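Ras-related protein Rab-7L1 (Homo sapiens, PDB 6HH2) is a Rab-family small GTPase that binds GDP and GTP, regulates vesicle trafficking, including retrograde recycling between lysosomes and the Golgi, and recruits and stimulates LRRK2. Local coordinates at residues A[60-65]-A[174-179]; A[86-91]-A[167-172]. The protein carries 4 engineered substitutions. All coordinates share one frame; numbering follows the deposited sequence. Where two conformers were deposited one is given.

Contact 1 of 2, residues A[60-65]-A[174-179]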
loop_
_atom_site.group_PDB
_atom_site.type_symbol
_atom_site.label_atom_id
_atom_site.label_comp_id
_atom_site.label_asym_id
_atom_site.label_seq_id
_atom_site.Cartn_x
_atom_site.Cartn_y
_atom_site.Cartn_z
ATOM N N VAL A 60 -1.977 17.256 -2.429
ATOM C CA VAL A 60 -2.256 15.932 -1.859
ATOM C C VAL A 60 -1.071 15.552 -0.990
ATOM O O VAL A 60 0.083 15.653 -1.429
ATOM C CB VAL A 60 -2.417 14.896 -2.978
ATOM C CG1 VAL A 60 -2.383 13.472 -2.398
ATOM C CG2 VAL A 60 -3.745 15.148 -3.727
ATOM N N ARG A 61 -1.347 15.149 0.244
ATOM C CA ARG A 61 -0.308 14.745 1.188
ATOM C C ARG A 61 -0.596 13.294 1.567
ATOM O O ARG A 61 -1.718 12.970 1.991
ATOM C CB ARG A 61 -0.336 15.662 2.412
ATOM C CG ARG A 61 0.630 15.261 3.522
ATOM C CD ARG A 61 0.670 16.290 4.675
ATOM N NE ARG A 61 1.330 17.520 4.254
ATOM C CZ ARG A 61 0.709 18.664 3.980
ATOM N NH1 ARG A 61 -0.609 18.762 4.101
ATOM N NH2 ARG A 61 1.419 19.723 3.605
ATOM N N LEU A 62 0.375 12.408 1.356
ATOM C CA LEU A 62 0.205 11.001 1.709
ATOM C C LEU A 62 1.073 10.680 2.918
ATOM O O LEU A 62 2.259 11.011 2.936
ATOM C CB LEU A 62 0.681 10.083 0.602
ATOM C CG LEU A 62 0.102 10.294 -0.765
ATOM C CD1 LEU A 62 0.680 9.180 -1.661
ATOM C CD2 LEU A 62 -1.415 10.234 -0.674
ATOM N N GLN A 63 0.492 10.043 3.930
ATOM C CA GLN A 63 1.233 9.374 5.002
ATOM C C GLN A 63 1.346 7.909 4.632
ATOM O O GLN A 63 0.328 7.212 4.476
ATOM C CB GLN A 63 0.490 9.484 6.333
ATOM C CG GLN A 63 0.291 10.900 6.823
ATOM C CD GLN A 63 -0.429 10.947 8.159
ATOM O OE1 GLN A 63 -0.895 9.896 8.640
ATOM N NE2 GLN A 63 -0.541 12.124 8.755
ATOM N N LEU A 64 2.565 7.436 4.452
ATOM C CA LEU A 64 2.815 6.050 4.091
ATOM C C LEU A 64 3.201 5.291 5.378
ATOM O O LEU A 64 4.271 5.521 5.955
ATOM C CB LEU A 64 3.950 5.970 3.069
ATOM C CG LEU A 64 3.662 6.752 1.784
ATOM C CD1 LEU A 64 4.967 6.940 0.996
ATOM C CD2 LEU A 64 2.567 5.991 0.978
ATOM N N TRP A 65 2.325 4.374 5.824
ATOM C CA TRP A 65 2.482 3.689 7.109
ATOM C C TRP A 65 2.947 2.262 6.835
ATOM O O TRP A 65 2.184 1.451 6.332
ATOM C CB TRP A 65 1.159 3.683 7.867
ATOM C CG TRP A 65 0.805 4.957 8.521
ATOM C CD1 TRP A 65 0.473 6.169 7.889
ATOM C CD2 TRP A 65 0.711 5.182 9.910
ATOM N NE1 TRP A 65 0.147 7.111 8.848
ATOM C CE2 TRP A 65 0.297 6.542 10.097
ATOM C CE3 TRP A 65 0.888 4.355 11.025
ATOM C CZ2 TRP A 65 0.105 7.098 11.363
ATOM C CZ3 TRP A 65 0.685 4.902 12.290
ATOM C CH2 TRP A 65 0.292 6.272 12.453
ATOM N N GLU A 174 -5.691 8.792 -7.276
ATOM C CA GLU A 174 -6.853 9.307 -7.976
ATOM C C GLU A 174 -8.124 8.681 -7.440
ATOM O O GLU A 174 -9.151 9.368 -7.319
ATOM C CB GLU A 174 -6.676 9.147 -9.481
ATOM C CG GLU A 174 -5.396 9.884 -9.980
ATOM C CD GLU A 174 -5.266 9.946 -11.471
ATOM O OE1 GLU A 174 -6.259 9.595 -12.134
ATOM O OE2 GLU A 174 -4.211 10.387 -11.996
ATOM N N LYS A 175 -8.050 7.420 -7.018
ATOM C CA LYS A 175 -9.234 6.793 -6.420
ATOM C C LYS A 175 -9.549 7.391 -5.050
ATOM O O LYS A 175 -10.720 7.569 -4.696
ATOM C CB LYS A 175 -9.006 5.281 -6.306
ATOM C CG LYS A 175 -10.160 4.532 -5.577
ATOM C CD LYS A 175 -11.416 4.542 -6.436
ATOM C CE LYS A 175 -11.373 3.411 -7.448
ATOM N NZ LYS A 175 -12.688 3.394 -8.152
ATOM N N MET A 176 -8.526 7.640 -4.239
ATOM C CA MET A 176 -8.766 8.255 -2.932
ATOM C C MET A 176 -9.351 9.652 -3.088
ATOM O O MET A 176 -10.213 10.061 -2.306
ATOM C CB MET A 176 -7.472 8.314 -2.122
ATOM C CG MET A 176 -6.971 6.896 -1.690
ATOM S SD MET A 176 -5.601 6.976 -0.542
ATOM C CE MET A 176 -4.272 7.718 -1.571
ATOM N N MET A 177 -8.915 10.393 -4.118
ATOM C CA MET A 177 -9.528 11.698 -4.383
ATOM C C MET A 177 -10.996 11.557 -4.783
ATOM O O MET A 177 -11.857 12.318 -4.320
ATOM C CB MET A 177 -8.733 12.441 -5.463
ATOM C CG MET A 177 -7.365 12.931 -4.965
ATOM S SD MET A 177 -7.536 14.276 -3.787
ATOM C CE MET A 177 -7.982 15.645 -4.865
ATOM N N ARG A 178 -11.308 10.566 -5.615
ATOM C CA ARG A 178 -12.688 10.332 -6.017
ATOM C C ARG A 178 -13.548 9.959 -4.819
ATOM O O ARG A 178 -14.711 10.351 -4.728
ATOM C CB ARG A 178 -12.739 9.238 -7.078
ATOM C CG ARG A 178 -14.120 9.127 -7.725
ATOM C CD ARG A 178 -14.169 8.104 -8.850
ATOM N NE ARG A 178 -15.537 7.993 -9.376
ATOM C CZ ARG A 178 -15.885 7.240 -10.422
ATOM N NH1 ARG A 178 -14.957 6.525 -11.067
ATOM N NH2 ARG A 178 -17.153 7.197 -10.813
ATOM N N ASN A 179 -12.989 9.203 -3.880
ATOM C CA ASN A 179 -13.754 8.807 -2.707
ATOM C C ASN A 179 -13.870 9.914 -1.670
ATOM O O ASN A 179 -14.581 9.718 -0.681
ATOM C CB ASN A 179 -13.063 7.622 -2.030
ATOM C CG ASN A 179 -13.217 6.326 -2.793
ATOM O OD1 ASN A 179 -14.068 6.219 -3.679
ATOM N ND2 ASN A 179 -12.436 5.308 -2.413
#
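Val60 has a chi1 of 167°, which sets CG2 beside the backbone N, and this branch meets Met177, whose bend at chi2 (-70°) brings SD round toward the strand. The neighbouring residue on the helix works differently: Met176 runs extended through chi2 and turns only at chi3 (-66°), so its terminal methyl swings onto Leu62. This is the last turn of the C-terminal helix settling on the central sheet of the Ras-type P-loop GTPase fold. Both pairs meet at an oblique angle, one methionine per aliphatic residue, and no hydrogen bond joins the segments. Contact is slight, with 110 Å² buried in all. Both methionines also rest on Phe11 of strand 8-17, and Met177 touches His9 of that strand and Trp54 of strand 48-55 as well, while Leu62 also leans on Tyr30 of helix 23-30. On the opposite face of strand 58-66, Gln63 OE1 accepts a nearly straight bond from Trp65 NE1 at 3.0 Å, in the plane of the indole. On the helix face the approaches are equal: Met177 SD stands 3.9 Å from Val60 CG2, and Met176 CE stands 3.9 Å from Leu62 CD2.

Contact 2 of 2, residues A[86-91]-A[167-172]. Engineered in segment 86-91: Ala87 (natural residue Cys).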
loop_
_atom_site.group_PDB
_atom_site.type_symbol
_atom_site.label_atom_id
_atom_site.label_comp_id
_atom_site.label_asym_id
_atom_site.label_seq_id
_atom_site.Cartn_x
_atom_site.Cartn_y
_atom_site.Cartn_z
ATOM N N ALA A 86 -6.745 3.964 2.440
ATOM C CA ALA A 86 -6.484 2.917 1.454
ATOM C C ALA A 86 -5.434 1.999 2.031
ATOM O O ALA A 86 -4.696 2.365 2.967
ATOM C CB ALA A 86 -5.934 3.468 0.104
ATOM N N ALA A 87 -5.332 0.809 1.444
ATOM C CA ALA A 87 -4.269 -0.116 1.781
ATOM C C ALA A 87 -3.612 -0.639 0.522
ATOM O O ALA A 87 -4.289 -0.894 -0.489
ATOM C CB ALA A 87 -4.822 -1.317 2.557
ATOM N N VAL A 88 -2.287 -0.741 0.571
ATOM C CA VAL A 88 -1.474 -1.403 -0.433
ATOM C C VAL A 88 -1.046 -2.700 0.198
ATOM O O VAL A 88 -0.371 -2.685 1.249
ATOM C CB VAL A 88 -0.245 -0.571 -0.743
ATOM C CG1 VAL A 88 0.683 -1.289 -1.721
ATOM C CG2 VAL A 88 -0.649 0.782 -1.380
ATOM N N ILE A 89 -1.507 -3.831 -0.304
ATOM C CA ILE A 89 -1.202 -5.164 0.219
ATOM C C ILE A 89 -0.198 -5.818 -0.710
ATOM O O ILE A 89 -0.511 -6.044 -1.901
ATOM C CB ILE A 89 -2.462 -6.011 0.398
ATOM C CG1 ILE A 89 -3.444 -5.249 1.316
ATOM C CG2 ILE A 89 -2.069 -7.405 0.960
ATOM C CD1 ILE A 89 -4.689 -6.035 1.741
ATOM N N MET A 90 1.018 -6.030 -0.238
ATOM C CA MET A 90 2.123 -6.504 -1.061
ATOM C C MET A 90 2.413 -7.955 -0.804
ATOM O O MET A 90 2.323 -8.404 0.339
ATOM C CB MET A 90 3.407 -5.703 -0.804
ATOM C CG MET A 90 3.248 -4.225 -1.063
ATOM S SD MET A 90 4.800 -3.294 -0.881
ATOM C CE MET A 90 6.029 -4.398 -1.650
ATOM N N PHE A 91 2.718 -8.677 -1.868
ATOM C CA PHE A 91 3.262 -10.013 -1.773
ATOM C C PHE A 91 4.470 -10.155 -2.694
ATOM O O PHE A 91 4.735 -9.318 -3.559
ATOM C CB PHE A 91 2.188 -11.111 -1.922
ATOM C CG PHE A 91 1.715 -11.328 -3.321
ATOM C CD1 PHE A 91 0.705 -10.508 -3.873
ATOM C CD2 PHE A 91 2.298 -12.340 -4.110
ATOM C CE1 PHE A 91 0.291 -10.708 -5.192
ATOM C CE2 PHE A 91 1.869 -12.560 -5.423
ATOM C CZ PHE A 91 0.848 -11.763 -5.956
ATOM N N GLU A 167 3.100 4.570 -11.133
ATOM C CA GLU A 167 1.796 4.568 -11.786
ATOM C C GLU A 167 0.750 3.828 -10.945
ATOM O O GLU A 167 -0.405 4.266 -10.888
ATOM C CB GLU A 167 1.932 3.944 -13.173
ATOM C CG GLU A 167 2.609 4.861 -14.192
ATOM C CD GLU A 167 1.720 6.025 -14.559
ATOM O OE1 GLU A 167 1.791 7.067 -13.867
ATOM O OE2 GLU A 167 0.895 5.914 -15.490
ATOM N N ALA A 168 1.133 2.733 -10.310
ATOM C CA ALA A 168 0.198 2.067 -9.405
ATOM C C ALA A 168 -0.214 3.007 -8.279
ATOM O O ALA A 168 -1.416 3.121 -7.964
ATOM C CB ALA A 168 0.851 0.808 -8.851
ATOM N N MET A 169 0.766 3.698 -7.652
ATOM C CA MET A 169 0.380 4.647 -6.608
ATOM C C MET A 169 -0.459 5.794 -7.149
ATOM O O MET A 169 -1.377 6.267 -6.453
ATOM C CB MET A 169 1.629 5.213 -5.932
ATOM C CG MET A 169 2.447 4.163 -5.170
ATOM S SD MET A 169 1.442 3.239 -3.894
ATOM C CE MET A 169 1.115 4.611 -2.784
ATOM N N ARG A 170 -0.162 6.269 -8.364
ATOM C CA ARG A 170 -0.911 7.380 -8.916
ATOM C C ARG A 170 -2.388 7.021 -9.076
ATOM O O ARG A 170 -3.267 7.811 -8.732
ATOM C CB ARG A 170 -0.321 7.803 -10.266
ATOM C CG ARG A 170 -1.077 8.975 -10.837
ATOM C CD ARG A 170 -0.580 9.379 -12.259
ATOM N NE ARG A 170 -0.671 8.291 -13.252
ATOM C CZ ARG A 170 -1.811 7.862 -13.802
ATOM N NH1 ARG A 170 -2.988 8.422 -13.503
ATOM N NH2 ARG A 170 -1.766 6.868 -14.689
ATOM N N VAL A 171 -2.680 5.810 -9.578
ATOM C CA VAL A 171 -4.099 5.474 -9.761
ATOM C C VAL A 171 -4.785 5.282 -8.416
ATOM O O VAL A 171 -5.982 5.573 -8.280
ATOM C CB VAL A 171 -4.315 4.297 -10.734
ATOM C CG1 VAL A 171 -3.677 4.602 -12.118
ATOM C CG2 VAL A 171 -3.885 2.983 -10.119
ATOM N N LEU A 172 -4.049 4.847 -7.399
ATOM C CA LEU A 172 -4.621 4.790 -6.057
ATOM C C LEU A 172 -4.922 6.186 -5.511
ATOM O O LEU A 172 -5.976 6.392 -4.899
ATOM C CB LEU A 172 -3.687 4.018 -5.134
ATOM C CG LEU A 172 -4.223 3.779 -3.722
ATOM C CD1 LEU A 172 -5.485 2.932 -3.737
ATOM C CD2 LEU A 172 -3.126 3.127 -2.878
#
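No flat group enters the interface between Val88 and Leu172; the planar pairing lies within the C-terminal helix of the Ras-type GTPase fold, where the Arg170 guanidinium takes the Glu167 carboxylate at its edge, in plane. Arg170 grips side-on with two nitrogens, NE to Glu167 OE1 at 2.8 Å and NH2 to Glu167 OE2 at 2.9 Å. Both approach out of the carboxylate plane, the NE bond by 34° on the syn side. Arg170 also bridges to Glu174 one turn on. In the buried layer, the helix covers an inner strand of the sheet, running roughly antiparallel to it (154°) with the axes 10.8 Å apart. Leu172 makes the largest share of the contact. Its CG stands opposite the backbone N (chi1 -175°), and both methyls meet Ala86 CB, CD1 at 3.9 Å, while CD2 goes on to Val88. Ala87, an engineered residue, points to the other face, toward Leu109 of helix 96-112. The side chain of Val88 lies about 11 Å from the bound GDP and packs also on Val13 and Leu126. Its CG2 takes Leu172 CD2 at 3.7 Å and, with the side chains crossing near a right angle, Met169 SD at 4.1 Å.

From the N terminus, strand 58-66 comes first and supplies the opening half of contact 1, whose partner waits at the C-terminal end of helix 165-178. Strand 86-92 follows and begins contact 2, which closes two turns earlier on the same helix, at 167-172. The smaller loop, 86-91 to 167-172, therefore sits wholly within the larger one, and the two do not cross. One helix thus spans strands on either side of 8-17, tying 58-66 and 86-92 to a single cover. The contacts, with centres about 10 Å apart, also touch directly: Met176 SD of contact 1 packs on Ala86 CB of contact 2 at 3.6 Å.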